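Local coordinates for protein catechol 2,3-dioxygenase (Rhodococcus sp., PDB 2WL9) that probably opens the ring of catechols beside the two hydroxyls, as an iron-dependent type I extradiol dioxygenase in aromatic hydrocarbon breakdown, at residues W67-P72 and T116-G121; E80-A85 and R165-E170; V106-P111 and T161-L166; V4-Y9 and D46-R51. One frame throughout, in Å; residues are numbered along the deposited sequence.

In the fold
From the N terminus, contact 4 closes first, bringing the loop 46-51 back to the start of strand 6-14, a strand of the N-terminal sheet. Contact 1 follows in series and pairs strands 61-68 and 115-120 of that sheet; the two are joined through the backbone hydrogen bond between Arg68 and Thr5. Contacts 2 and 3 both open inside the loop that contact 1 closes and end beyond it, so each crosses contact 1. The span of contact 3 lies within that of contact 2, and both finish on helix 157-167, sharing Arg165 and Leu166: helix 72-84 meets it in contact 2, the end of strand 104-109 in contact 3. They thus tie the N-terminal sheet region to the following glyoxalase-like region.

Contact 1: residues W67-P72 and T116-G121; sequences WRVAGP and TEIFYG
Trp67 and Ile118 pair across two parallel strands, 61-68 and 115-120, their side chains on one face of the sheet. Trp67 N donates to Glu117 O at 2.7 Å, while Phe119 N bonds to Trp67 O and Val69 N to Phe119 O. The indole of Trp67 turns an edge to Thr116, with CD1 3.7 Å from Thr116 CG2. In the plane of that ring a water accepts from Trp67 NE1 and donates to Thr116 OG1, which also bonds to Asn114 O. On the other side of the sheet, Phe119 places CG between its backbone N and carbonyl carbon (chi1 76°), and its ring turns one face to Arg68 CA, a CH-pi contact of 4.0 Å to the centroid. The Phe119 ring also stacks with Tyr9, and the guanidinium of Arg68 continues to a salt bridge with Glu6. Tyr120 receives the chain beyond the strand: Pro72 N lies over the centre of its ring, and Pro72 CD approaches to 3.8 Å from the centroid in a second CH-pi contact. Gly71 N-caps helix 72-84. Pairing the first and last strands in parallel is the arrangement of the beta-alpha-beta-beta-beta module of the vicinal oxygen chelate fold.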
# COMPACT_ATOMS: atom_id res chain seq x y z
N TRP C 67 18.79 -31.58 1.87
CA TRP C 67 18.71 -30.20 2.37
C TRP C 67 19.46 -29.24 1.47
O TRP C 67 20.62 -29.47 1.14
CB TRP C 67 19.29 -30.09 3.78
CG TRP C 67 18.61 -30.95 4.79
CD1 TRP C 67 19.01 -32.18 5.21
CD2 TRP C 67 17.41 -30.64 5.50
NE1 TRP C 67 18.13 -32.67 6.15
CE2 TRP C 67 17.13 -31.75 6.34
CE3 TRP C 67 16.54 -29.55 5.51
CZ2 TRP C 67 16.03 -31.79 7.18
CZ3 TRP C 67 15.43 -29.59 6.35
CH2 TRP C 67 15.18 -30.70 7.17
N ARG C 68 18.82 -28.13 1.11
CA ARG C 68 19.41 -27.16 0.19
C ARG C 68 20.24 -26.07 0.87
O ARG C 68 19.88 -25.57 1.94
CB ARG C 68 18.30 -26.52 -0.65
CG ARG C 68 18.80 -25.67 -1.81
CD ARG C 68 17.66 -24.81 -2.34
NE ARG C 68 17.99 -24.18 -3.62
CZ ARG C 68 17.18 -23.35 -4.28
NH1 ARG C 68 15.99 -23.04 -3.77
NH2 ARG C 68 17.56 -22.83 -5.44
N VAL C 69 21.35 -25.70 0.23
CA VAL C 69 22.08 -24.49 0.59
C VAL C 69 22.11 -23.58 -0.64
O VAL C 69 21.80 -24.02 -1.75
CB VAL C 69 23.50 -24.76 1.14
CG1 VAL C 69 23.44 -25.51 2.45
CG2 VAL C 69 24.36 -25.52 0.13
N ALA C 70 22.45 -22.31 -0.43
CA ALA C 70 22.35 -21.31 -1.49
C ALA C 70 23.32 -21.50 -2.65
O ALA C 70 23.00 -21.14 -3.79
CB ALA C 70 22.52 -19.90 -0.89
N GLY C 71 24.51 -22.04 -2.38
CA GLY C 71 25.53 -22.15 -3.41
C GLY C 71 26.76 -22.93 -2.97
O GLY C 71 26.84 -23.39 -1.83
N PRO C 72 27.75 -23.06 -3.87
CA PRO C 72 28.97 -23.84 -3.64
C PRO C 72 29.82 -23.33 -2.47
O PRO C 72 30.46 -24.14 -1.79
CB PRO C 72 29.73 -23.71 -4.96
CG PRO C 72 29.17 -22.49 -5.62
CD PRO C 72 27.74 -22.46 -5.22
N THR C 116 21.44 -38.45 4.87
CA THR C 116 21.22 -37.02 4.82
C THR C 116 22.11 -36.42 3.74
O THR C 116 23.30 -36.70 3.69
CB THR C 116 21.53 -36.40 6.18
OG1 THR C 116 20.66 -36.97 7.16
CG2 THR C 116 21.36 -34.88 6.16
N GLU C 117 21.52 -35.60 2.87
CA GLU C 117 22.29 -34.97 1.79
C GLU C 117 22.19 -33.46 1.85
O GLU C 117 21.14 -32.92 2.22
CB GLU C 117 21.84 -35.48 0.42
CG GLU C 117 21.68 -37.01 0.37
CD GLU C 117 21.56 -37.56 -1.04
OE1 GLU C 117 21.17 -36.81 -1.95
OE2 GLU C 117 21.86 -38.76 -1.23
N ILE C 118 23.28 -32.77 1.53
CA ILE C 118 23.30 -31.31 1.46
C ILE C 118 23.79 -30.87 0.08
O ILE C 118 24.86 -31.27 -0.38
CB ILE C 118 24.12 -30.67 2.60
CG1 ILE C 118 23.72 -31.25 3.96
CG2 ILE C 118 23.90 -29.15 2.62
CD1 ILE C 118 24.84 -31.27 4.97
N PHE C 119 22.99 -30.03 -0.58
CA PHE C 119 23.19 -29.75 -2.00
C PHE C 119 22.88 -28.31 -2.35
O PHE C 119 22.20 -27.61 -1.58
CB PHE C 119 22.26 -30.66 -2.82
CG PHE C 119 20.82 -30.22 -2.83
CD1 PHE C 119 20.32 -29.42 -3.85
CD2 PHE C 119 19.96 -30.60 -1.80
CE1 PHE C 119 18.98 -29.02 -3.87
CE2 PHE C 119 18.61 -30.20 -1.80
CZ PHE C 119 18.12 -29.41 -2.84
N TYR C 120 23.34 -27.89 -3.52
CA TYR C 120 22.96 -26.60 -4.12
C TYR C 120 22.68 -26.80 -5.62
O TYR C 120 23.13 -27.77 -6.22
CB TYR C 120 24.06 -25.54 -3.93
CG TYR C 120 25.28 -25.75 -4.81
CD1 TYR C 120 25.35 -25.18 -6.09
CD2 TYR C 120 26.36 -26.52 -4.38
CE1 TYR C 120 26.45 -25.38 -6.91
CE2 TYR C 120 27.47 -26.73 -5.19
CZ TYR C 120 27.50 -26.16 -6.45
OH TYR C 120 28.60 -26.36 -7.25
N GLY C 121 21.94 -25.86 -6.20
CA GLY C 121 21.67 -25.86 -7.64
C GLY C 121 20.73 -26.95 -8.13
O GLY C 121 21.14 -27.81 -8.93
O HOH W 1 18.40 -35.23 7.35
O HOH W 2 20.77 -23.99 -4.26

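Contact 2: residues E80-A85 and R165-E170; sequences EQLKNA and RLLGLE
Leu166 carries the apolar part of this contact, spreading its two methyls against three residues of helix 72-84 and its end. With CG anti to the backbone N (chi1 -175°), Leu166 reaches toward that helix. Leu166 CD1 meets the CB of Ala85 at 3.6 Å. The other branch, CD2, touches Leu82 CD2 at 3.9 Å and also lies against Gln81 CB, the aliphatic CB of the glutamine making its closest approach. The leucines meet methyl to methyl, and Leu82 CD2 makes a further, looser approach to Leu167 CD1 at 4.3 Å. Ile87 packs on both Leu82 and Leu166, lining the same apolar patch. The patch joins helices from two regions of the chain, both of glyoxalase-related sequence, where helix 157-167 comes to its end.

Backbone bonds shape that end and no hydrogen bond spans the contact. Gly168 takes a positive phi (109°) in a Schellman motif: its N bonds back to Arg165 O at 3.0 Å, and Leu169 N probably bonds to Tyr164 O. Leu167 O probably accepts from the backbone N of Val4, so the chain's N-terminal segment lies close to this turn.

Polar groups belong to the margin. Gln81 NE2 stays 4.1 Å from Leu166 O, while Arg165 points elsewhere, with NH2 bonded to Gly171 O and its side chain packed on Pro72 of a neighbouring subunit.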
# COMPACT_ATOMS: atom_id res chain seq x y z
N GLU C 80 33.04 -27.81 5.92
CA GLU C 80 34.11 -27.46 6.85
C GLU C 80 33.65 -27.58 8.30
O GLU C 80 34.41 -28.04 9.16
CB GLU C 80 34.65 -26.06 6.56
CG GLU C 80 36.14 -25.90 6.86
CD GLU C 80 37.01 -26.67 5.88
OE1 GLU C 80 37.53 -27.74 6.26
OE2 GLU C 80 37.17 -26.22 4.72
N GLN C 81 32.41 -27.17 8.57
CA GLN C 81 31.78 -27.31 9.88
C GLN C 81 31.61 -28.78 10.28
O GLN C 81 31.80 -29.14 11.44
CB GLN C 81 30.43 -26.57 9.93
CG GLN C 81 30.55 -25.03 9.97
CD GLN C 81 29.20 -24.33 10.07
OE1 GLN C 81 28.55 -24.04 9.05
NE2 GLN C 81 28.78 -24.02 11.29
N LEU C 82 31.25 -29.63 9.31
CA LEU C 82 31.13 -31.07 9.55
C LEU C 82 32.49 -31.69 9.89
O LEU C 82 32.59 -32.49 10.82
CB LEU C 82 30.52 -31.77 8.33
CG LEU C 82 29.08 -31.43 7.96
CD1 LEU C 82 28.74 -31.97 6.57
CD2 LEU C 82 28.10 -31.97 9.00
N LYS C 83 33.51 -31.29 9.14
CA LYS C 83 34.88 -31.74 9.37
C LYS C 83 35.39 -31.31 10.75
O LYS C 83 36.09 -32.08 11.42
CB LYS C 83 35.80 -31.23 8.26
CG LYS C 83 37.23 -31.78 8.31
CD LYS C 83 38.05 -31.33 7.12
CE LYS C 83 39.53 -31.57 7.36
NZ LYS C 83 40.35 -31.31 6.14
N ASN C 84 35.04 -30.10 11.18
CA ASN C 84 35.43 -29.58 12.50
C ASN C 84 34.76 -30.33 13.64
O ASN C 84 35.36 -30.52 14.70
CB ASN C 84 35.13 -28.09 12.62
CG ASN C 84 36.05 -27.23 11.76
OD1 ASN C 84 37.08 -27.70 11.27
ND2 ASN C 84 35.68 -25.97 11.59
N ALA C 85 33.52 -30.74 13.40
CA ALA C 85 32.73 -31.50 14.37
C ALA C 85 33.07 -32.99 14.36
O ALA C 85 32.50 -33.76 15.13
CB ALA C 85 31.24 -31.28 14.12
N ARG C 165 21.19 -28.36 14.37
CA ARG C 165 21.59 -26.97 14.65
C ARG C 165 22.85 -26.60 13.88
O ARG C 165 22.96 -25.50 13.36
CB ARG C 165 21.77 -26.72 16.15
CG ARG C 165 20.45 -26.66 16.89
CD ARG C 165 20.55 -25.99 18.25
NE ARG C 165 19.25 -26.04 18.91
CZ ARG C 165 19.02 -26.58 20.10
NH1 ARG C 165 20.01 -27.12 20.80
NH2 ARG C 165 17.79 -26.58 20.60
N LEU C 166 23.78 -27.55 13.78
CA LEU C 166 25.01 -27.36 13.01
C LEU C 166 24.68 -27.10 11.53
O LEU C 166 25.31 -26.26 10.89
CB LEU C 166 25.94 -28.57 13.16
CG LEU C 166 27.35 -28.60 12.55
CD1 LEU C 166 28.13 -29.75 13.14
CD2 LEU C 166 27.36 -28.74 11.03
N LEU C 167 23.70 -27.84 11.01
CA LEU C 167 23.23 -27.66 9.64
C LEU C 167 22.61 -26.28 9.41
O LEU C 167 22.52 -25.82 8.27
CB LEU C 167 22.25 -28.77 9.24
CG LEU C 167 22.81 -29.87 8.32
CD1 LEU C 167 23.99 -30.58 8.96
CD2 LEU C 167 21.73 -30.89 7.93
N GLY C 168 22.21 -25.62 10.49
CA GLY C 168 21.60 -24.30 10.41
C GLY C 168 20.12 -24.24 10.71
O GLY C 168 19.52 -23.16 10.69
N LEU C 169 19.50 -25.39 10.99
CA LEU C 169 18.11 -25.38 11.43
C LEU C 169 18.02 -24.86 12.86
O LEU C 169 18.98 -24.96 13.63
CB LEU C 169 17.44 -26.75 11.31
CG LEU C 169 17.16 -27.19 9.88
CD1 LEU C 169 17.98 -28.41 9.54
CD2 LEU C 169 15.68 -27.49 9.72
N GLU C 170 16.87 -24.28 13.18
CA GLU C 170 16.62 -23.77 14.52
C GLU C 170 15.33 -24.36 15.08
O GLU C 170 14.39 -24.63 14.34
CB GLU C 170 16.52 -22.25 14.50
CG GLU C 170 17.81 -21.56 14.09
CD GLU C 170 17.68 -20.06 13.99
OE1 GLU C 170 18.73 -19.40 13.88
OE2 GLU C 170 16.54 -19.54 14.01

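Contact 3: residues V106-P111 and T161-L166; sequences VKLHDP and TRFYRL
Phe163 and Asp110 form the tight part of this contact, where the end of strand 104-109 meets helix 157-167. With CG anti to the backbone N (chi1 171°), Phe163 extends toward the strand end. Asp110 CA sits over one face of its ring, offset toward the rim, in a CH-pi contact of 4.0 Å to the centroid, while Asp110 CB comes to 3.4 Å from Phe163 CE2. At the edge of the same ring, in its plane, Leu108 reaches in tip to tip, CD1 lying 3.7 Å from Phe163 CE1. The next residue of the helix adds a polar hold: Tyr164 OH donates to Asp110 OD2 at 2.6 Å, using the anti lone pair of that oxygen, with the carboxylate and ring planes 84° apart. Within the helix, the edge of Phe163 meets the face of Tyr164, Phe163 CD2 lying over the centre of the tyrosine ring. Glu154 brings another carboxylate near Asp110 OD2, a pairing that would tend to favour a proton on one of them.

The other side differs in its exposure. Pro111 still packs closely, its CD 3.6 Å from Phe163 CG, but is partly exposed, and exposed His109 makes a marginal contact through its carbonyl O, 4.1 Å from Phe163 CE1. Asp110 OD1 accepts from Asn114 N, closing the turn between strands 104-109 and 115-120. An Asp-Pro pair followed by a nearby Asn at such a hairpin turn matches the Asp-Pro-x-Gly-Asn sequence that recurs in the vicinal oxygen chelate fold.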
# COMPACT_ATOMS: atom_id res chain seq x y z
N VAL C 106 26.86 -33.19 -0.93
CA VAL C 106 27.58 -33.85 0.14
C VAL C 106 26.65 -34.91 0.74
O VAL C 106 25.46 -34.66 0.95
CB VAL C 106 28.08 -32.78 1.16
CG1 VAL C 106 27.77 -33.15 2.59
CG2 VAL C 106 29.57 -32.50 0.96
N LYS C 107 27.17 -36.11 0.96
CA LYS C 107 26.38 -37.20 1.54
C LYS C 107 26.91 -37.62 2.91
O LYS C 107 28.12 -37.79 3.09
CB LYS C 107 26.34 -38.42 0.60
CG LYS C 107 25.68 -38.18 -0.75
CD LYS C 107 25.82 -39.41 -1.66
CE LYS C 107 24.93 -39.31 -2.89
NZ LYS C 107 25.27 -40.33 -3.92
N LEU C 108 25.99 -37.79 3.86
CA LEU C 108 26.32 -38.24 5.21
C LEU C 108 25.12 -38.91 5.87
O LEU C 108 24.15 -39.28 5.19
CB LEU C 108 26.85 -37.06 6.05
CG LEU C 108 25.93 -35.86 6.30
CD1 LEU C 108 26.34 -35.13 7.58
CD2 LEU C 108 25.88 -34.88 5.11
N HIS C 109 25.17 -39.07 7.20
CA HIS C 109 24.03 -39.58 7.96
C HIS C 109 23.78 -38.75 9.20
O HIS C 109 24.72 -38.26 9.83
CB HIS C 109 24.26 -41.04 8.36
CG HIS C 109 24.27 -41.99 7.21
ND1 HIS C 109 25.36 -42.13 6.38
CD2 HIS C 109 23.32 -42.82 6.74
CE1 HIS C 109 25.08 -43.03 5.45
NE2 HIS C 109 23.85 -43.46 5.65
N ASP C 110 22.52 -38.60 9.57
CA ASP C 110 22.21 -37.93 10.83
C ASP C 110 22.46 -38.91 11.99
O ASP C 110 22.83 -40.06 11.74
CB ASP C 110 20.80 -37.29 10.81
CG ASP C 110 19.68 -38.28 11.10
OD1 ASP C 110 19.92 -39.48 11.34
OD2 ASP C 110 18.52 -37.82 11.08
N PRO C 111 22.28 -38.47 13.25
CA PRO C 111 22.59 -39.38 14.36
C PRO C 111 21.66 -40.58 14.46
O PRO C 111 22.07 -41.62 14.98
CB PRO C 111 22.46 -38.48 15.60
CG PRO C 111 22.71 -37.10 15.09
CD PRO C 111 22.06 -37.09 13.73
N THR C 161 19.25 -33.00 17.73
CA THR C 161 19.07 -31.55 17.81
C THR C 161 20.38 -30.81 17.54
O THR C 161 20.41 -29.88 16.74
CB THR C 161 18.42 -31.09 19.14
OG1 THR C 161 17.26 -31.88 19.40
CG2 THR C 161 18.00 -29.63 19.05
N ARG C 162 21.46 -31.26 18.19
CA ARG C 162 22.79 -30.66 17.98
C ARG C 162 23.26 -30.76 16.53
O ARG C 162 23.79 -29.79 15.98
CB ARG C 162 23.84 -31.31 18.90
CG ARG C 162 23.60 -31.12 20.38
CD ARG C 162 24.76 -31.69 21.19
NE ARG C 162 24.40 -31.87 22.60
CZ ARG C 162 24.12 -33.05 23.16
NH1 ARG C 162 24.17 -34.17 22.45
NH2 ARG C 162 23.81 -33.10 24.45
N PHE C 163 23.06 -31.92 15.92
CA PHE C 163 23.40 -32.14 14.51
C PHE C 163 22.68 -31.15 13.61
O PHE C 163 23.31 -30.43 12.82
CB PHE C 163 23.07 -33.59 14.10
CG PHE C 163 23.20 -33.85 12.62
CD1 PHE C 163 24.45 -34.03 12.04
CD2 PHE C 163 22.06 -33.94 11.82
CE1 PHE C 163 24.57 -34.28 10.68
CE2 PHE C 163 22.17 -34.19 10.45
CZ PHE C 163 23.43 -34.37 9.88
N TYR C 164 21.36 -31.09 13.72
CA TYR C 164 20.57 -30.20 12.88
C TYR C 164 20.82 -28.72 13.14
O TYR C 164 20.71 -27.92 12.22
CB TYR C 164 19.09 -30.58 12.89
CG TYR C 164 18.85 -31.87 12.13
CD1 TYR C 164 18.96 -31.91 10.74
CD2 TYR C 164 18.54 -33.05 12.81
CE1 TYR C 164 18.76 -33.09 10.04
CE2 TYR C 164 18.33 -34.24 12.12
CZ TYR C 164 18.44 -34.25 10.74
OH TYR C 164 18.23 -35.41 10.04
N ARG C 165 21.19 -28.36 14.37
CA ARG C 165 21.59 -26.97 14.65
C ARG C 165 22.85 -26.60 13.88
O ARG C 165 22.96 -25.50 13.36
CB ARG C 165 21.77 -26.72 16.15
CG ARG C 165 20.45 -26.66 16.89
CD ARG C 165 20.55 -25.99 18.25
NE ARG C 165 19.25 -26.04 18.91
CZ ARG C 165 19.02 -26.58 20.10
NH1 ARG C 165 20.01 -27.12 20.80
NH2 ARG C 165 17.79 -26.58 20.60
N LEU C 166 23.78 -27.55 13.78
CA LEU C 166 25.01 -27.36 13.01
C LEU C 166 24.68 -27.10 11.53
O LEU C 166 25.31 -26.26 10.89
CB LEU C 166 25.94 -28.57 13.16
CG LEU C 166 27.35 -28.60 12.55
CD1 LEU C 166 28.13 -29.75 13.14
CD2 LEU C 166 27.36 -28.74 11.03

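Contact 4: residues V4-Y9 and D46-R51; sequences VTELGY and DRWHHR
A largely buried salt-bridge network joins Glu6, two residues before a classic beta bulge at Gly8 and Tyr9, to Arg51 and Asp46 in the loop before strand 52-56. Arg51 folds back on itself: bends at chi2 (-40°) and chi3 (-68°) set CD and NE, and NE reaches the carbonyl of Gly8. NE and NH2 both donate to that one oxygen, NE to Gly8 O at 2.9 Å and NH2 to the same atom at 3.0 Å. NH2 also gives a salt-bridge bond to Glu6 OE1, 2.9 Å long and nearly in the guanidinium plane. The remaining nitrogen, NH1, makes a weak bond to Asp46 OD2, which Thr142 OG1 also bonds. Trp48 lies flat against the guanidinium, its CE3 3.4 Å above the plane over its centre. CZ3 of the indole comes to 3.5 Å from Gly8 O, and its CZ2 meets the tip of Glu6. The backbone N of Trp48 donates to Asp46 OD1 from above the carboxylate plane, an Asx turn. Beyond Gly8, Arg51 O takes a CA-H...O contact from Tyr9 CA at 3.0 Å.

Glu6 OE2 extends the salt bridges to Arg68 on strand 61-68, and a separate hydrogen bond joins Tyr9 OH to Glu117 on strand 115-120. Gly8 and Tyr9 both face Gly66, a classic bulge between strands 6-14 and 61-68 in the N-terminal sheet of this vicinal oxygen chelate protein.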
# COMPACT_ATOMS: atom_id res chain seq x y z
N VAL C 4 21.57 -24.46 5.99
CA VAL C 4 20.57 -25.08 5.10
C VAL C 4 19.39 -24.11 4.96
O VAL C 4 19.00 -23.45 5.92
CB VAL C 4 20.10 -26.46 5.63
CG1 VAL C 4 18.90 -26.97 4.87
CG2 VAL C 4 21.24 -27.47 5.55
N THR C 5 18.85 -24.00 3.75
CA THR C 5 17.82 -23.00 3.44
C THR C 5 16.41 -23.58 3.26
O THR C 5 15.41 -22.84 3.35
CB THR C 5 18.19 -22.21 2.18
OG1 THR C 5 18.31 -23.12 1.08
CG2 THR C 5 19.51 -21.46 2.36
N GLU C 6 16.32 -24.89 3.00
CA GLU C 6 15.04 -25.60 2.84
C GLU C 6 15.22 -27.11 2.73
O GLU C 6 16.30 -27.59 2.38
CB GLU C 6 14.28 -25.13 1.59
CG GLU C 6 15.08 -25.26 0.28
CD GLU C 6 14.28 -24.90 -0.97
OE1 GLU C 6 13.36 -25.66 -1.34
OE2 GLU C 6 14.57 -23.86 -1.59
N LEU C 7 14.14 -27.85 3.01
CA LEU C 7 14.07 -29.26 2.67
C LEU C 7 13.78 -29.37 1.17
O LEU C 7 12.65 -29.17 0.74
CB LEU C 7 12.97 -29.92 3.48
CG LEU C 7 12.79 -31.43 3.35
CD1 LEU C 7 14.02 -32.18 3.82
CD2 LEU C 7 11.56 -31.86 4.15
N GLY C 8 14.81 -29.68 0.39
CA GLY C 8 14.71 -29.62 -1.07
C GLY C 8 14.03 -30.82 -1.70
O GLY C 8 13.15 -30.67 -2.55
N TYR C 9 14.46 -32.02 -1.30
CA TYR C 9 13.92 -33.26 -1.87
C TYR C 9 13.94 -34.43 -0.89
O TYR C 9 14.59 -34.36 0.16
CB TYR C 9 14.63 -33.65 -3.18
CG TYR C 9 16.13 -33.90 -3.08
CD1 TYR C 9 17.03 -33.01 -3.65
CD2 TYR C 9 16.63 -35.05 -2.44
CE1 TYR C 9 18.40 -33.23 -3.58
CE2 TYR C 9 18.01 -35.27 -2.36
CZ TYR C 9 18.89 -34.37 -2.94
OH TYR C 9 20.24 -34.57 -2.87
N ASP C 46 6.35 -28.39 -8.41
CA ASP C 46 6.56 -26.99 -8.80
C ASP C 46 7.53 -26.90 -9.97
O ASP C 46 7.69 -27.86 -10.71
CB ASP C 46 7.04 -26.15 -7.60
CG ASP C 46 8.37 -26.63 -7.02
OD1 ASP C 46 8.99 -27.58 -7.55
OD2 ASP C 46 8.81 -26.05 -6.00
N ARG C 47 8.18 -25.74 -10.12
CA ARG C 47 9.15 -25.50 -11.20
C ARG C 47 10.30 -26.52 -11.27
O ARG C 47 10.77 -26.85 -12.36
CB ARG C 47 9.76 -24.12 -11.03
CG ARG C 47 9.15 -22.97 -11.82
CD ARG C 47 10.18 -21.81 -11.85
NE ARG C 47 10.92 -21.76 -10.59
CZ ARG C 47 12.15 -21.27 -10.43
NH1 ARG C 47 12.84 -20.74 -11.44
NH2 ARG C 47 12.69 -21.32 -9.22
N TRP C 48 10.76 -26.97 -10.10
CA TRP C 48 11.87 -27.93 -10.02
C TRP C 48 11.56 -29.19 -10.80
O TRP C 48 10.41 -29.64 -10.82
CB TRP C 48 12.13 -28.34 -8.56
CG TRP C 48 12.72 -27.29 -7.66
CD1 TRP C 48 12.53 -25.93 -7.72
CD2 TRP C 48 13.53 -27.54 -6.50
NE1 TRP C 48 13.23 -25.32 -6.69
CE2 TRP C 48 13.84 -26.28 -5.93
CE3 TRP C 48 14.05 -28.70 -5.91
CZ2 TRP C 48 14.63 -26.16 -4.78
CZ3 TRP C 48 14.84 -28.58 -4.77
CH2 TRP C 48 15.13 -27.31 -4.22
N HIS C 49 12.58 -29.77 -11.42
CA HIS C 49 12.43 -31.06 -12.09
C HIS C 49 11.63 -32.02 -11.20
O HIS C 49 10.70 -32.68 -11.67
CB HIS C 49 13.80 -31.65 -12.43
CG HIS C 49 13.73 -33.05 -12.96
ND1 HIS C 49 13.92 -34.16 -12.16
CD2 HIS C 49 13.48 -33.52 -14.21
CE1 HIS C 49 13.79 -35.25 -12.89
NE2 HIS C 49 13.54 -34.89 -14.14
N HIS C 50 11.98 -32.06 -9.91
CA HIS C 50 11.28 -32.92 -8.95
C HIS C 50 11.50 -32.50 -7.49
O HIS C 50 12.48 -31.82 -7.17
CB HIS C 50 11.74 -34.38 -9.10
CG HIS C 50 13.14 -34.62 -8.63
ND1 HIS C 50 14.23 -34.38 -9.43
CD2 HIS C 50 13.63 -35.05 -7.45
CE1 HIS C 50 15.34 -34.66 -8.77
NE2 HIS C 50 15.00 -35.06 -7.56
N ARG C 51 10.58 -32.92 -6.62
CA ARG C 51 10.78 -32.81 -5.17
C ARG C 51 10.98 -34.18 -4.53
O ARG C 51 11.53 -34.29 -3.43
CB ARG C 51 9.60 -32.10 -4.48
CG ARG C 51 9.22 -30.68 -4.99
CD ARG C 51 10.39 -29.76 -5.35
NE ARG C 51 11.18 -29.35 -4.20
CZ ARG C 51 11.37 -28.09 -3.78
NH1 ARG C 51 10.83 -27.06 -4.41
NH2 ARG C 51 12.13 -27.87 -2.73